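Local atomic coordinates of L-lysine 6-monooxygenase (Pseudomonas syringae pv. tomato, PDB entry 5CQF), a protein that probably hydroxylates the side-chain amine of lysine or ornithine in siderophore biosynthesis, as an FAD-dependent monooxygenase that uses NADPH. Residues L208-G213 with V346-G351. Residues are numbered along the deposited sequence; the frame is centred on the assembly and turned at random.
Sequences LVLGSG and VVLGTG
Leu-210 reaches across to the neighbouring strand with one methyl, CD2, which meets two side chains. It lies 3.9 Å from CG2 of Thr-350 and 4.1 Å from CD2 of Leu-348, and the Leu-210 side chain runs at a slant to both. With CG anti to the backbone N (chi1 179°), Leu-210 rises off the sheet with CD2 on the side of Leu-348. CG of Leu-348, anti to its carbonyl carbon (chi1 -53°), tilts the other way, and its CD2 branch turns back to Leu-210. Leu-208 and Val-346 lie on this same face of the sheet, with CB of Leu-208 4.1 Å from CG2 of Val-346. On the other face, Val-209 and Val-347 stand side by side and point the same way, and CG2 of Val-209 is 4.2 Å from CB of Val-347. Both valines pack against helix 214-226 on that face.

Three backbone bonds join the two segments in parallel register. Val-347 N donates to Leu-208 O, and Leu-210 N donates to Val-347 O in a nearly straight bond. Leu-208 O also takes a CA-H contact from Val-346 CA at 3.2 Å. The strands are neighbours in a five-stranded parallel sheet, between strands 186-188 and 231-235. The sheet and the GxGxxA pattern of Gly-211, Gly-213 and Ala-216 are consistent with a Rossmann-type dinucleotide-binding domain, probably the NADPH domain of this flavoenzyme family.

Just beyond strand 345-348, Gly-349 N donates to Leu-210 O at 2.8 Å, but the N-H is bent away from the straight line (137°). Here the chains run glycine beside glycine. With no side chain on either, the backbones pass close, CA of Gly-211 lying 3.8 Å from Gly-349 O. Gly-213 is the N-cap of helix 214-226. The Thr-350 hydroxyl is hydrogen-bonded to Arg-173 O, and Ser-212 OG to His-236 ND1.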
# COMPACT_ATOMS: atom_id res chain seq x y z
N LEU A 208 14.05 2.37 -30.28
CA LEU A 208 13.00 3.36 -30.26
C LEU A 208 11.71 2.64 -30.03
O LEU A 208 11.46 1.65 -30.69
CB LEU A 208 12.93 4.11 -31.58
CG LEU A 208 11.97 5.29 -31.55
CD1 LEU A 208 12.46 6.38 -32.47
CD2 LEU A 208 10.54 4.93 -31.93
N VAL A 209 10.92 3.09 -29.07
CA VAL A 209 9.62 2.49 -28.80
C VAL A 209 8.55 3.58 -28.93
O VAL A 209 8.55 4.56 -28.20
CB VAL A 209 9.57 1.88 -27.39
CG1 VAL A 209 8.23 1.26 -27.10
CG2 VAL A 209 10.64 0.81 -27.23
N LEU A 210 7.65 3.39 -29.89
CA LEU A 210 6.61 4.37 -30.19
C LEU A 210 5.34 3.98 -29.45
O LEU A 210 4.89 2.84 -29.54
CB LEU A 210 6.35 4.34 -31.69
CG LEU A 210 5.27 5.26 -32.29
CD1 LEU A 210 5.68 6.72 -32.20
CD2 LEU A 210 5.04 4.87 -33.75
N GLY A 211 4.78 4.91 -28.70
CA GLY A 211 3.46 4.68 -28.09
C GLY A 211 3.41 4.95 -26.61
O GLY A 211 4.45 4.99 -25.94
N SER A 212 2.19 5.08 -26.10
CA SER A 212 1.98 5.55 -24.74
C SER A 212 1.18 4.61 -23.83
O SER A 212 1.04 4.88 -22.65
CB SER A 212 1.32 6.93 -24.78
OG SER A 212 2.15 7.88 -25.45
N GLY A 213 0.65 3.52 -24.36
CA GLY A 213 -0.11 2.55 -23.57
C GLY A 213 0.72 1.47 -22.88
O GLY A 213 1.96 1.50 -22.88
N VAL A 346 13.26 -0.68 -33.70
CA VAL A 346 12.07 0.07 -33.46
C VAL A 346 10.96 -0.89 -33.09
O VAL A 346 10.88 -1.98 -33.69
CB VAL A 346 11.69 0.85 -34.71
CG1 VAL A 346 10.33 1.50 -34.57
CG2 VAL A 346 12.75 1.90 -35.00
N VAL A 347 10.17 -0.51 -32.06
CA VAL A 347 8.98 -1.27 -31.62
C VAL A 347 7.74 -0.39 -31.76
O VAL A 347 7.72 0.73 -31.26
CB VAL A 347 9.07 -1.71 -30.15
CG1 VAL A 347 7.78 -2.35 -29.70
CG2 VAL A 347 10.19 -2.68 -29.91
N LEU A 348 6.71 -0.88 -32.43
CA LEU A 348 5.52 -0.09 -32.66
C LEU A 348 4.48 -0.48 -31.66
O LEU A 348 3.87 -1.52 -31.79
CB LEU A 348 4.98 -0.29 -34.07
CG LEU A 348 5.99 -0.07 -35.19
CD1 LEU A 348 5.36 -0.43 -36.52
CD2 LEU A 348 6.48 1.36 -35.24
N GLY A 349 4.28 0.36 -30.64
CA GLY A 349 3.20 0.15 -29.69
C GLY A 349 2.01 0.96 -30.15
O GLY A 349 1.47 1.76 -29.42
N THR A 350 1.61 0.75 -31.39
CA THR A 350 0.60 1.55 -32.03
C THR A 350 -0.81 1.02 -31.78
O THR A 350 -1.77 1.67 -32.19
CB THR A 350 0.82 1.59 -33.55
OG1 THR A 350 1.22 0.29 -34.01
CG2 THR A 350 1.90 2.57 -33.90
N GLY A 351 -0.94 -0.14 -31.12
CA GLY A 351 -2.24 -0.73 -30.87
C GLY A 351 -2.83 -1.47 -32.07
O GLY A 351 -2.11 -1.87 -32.99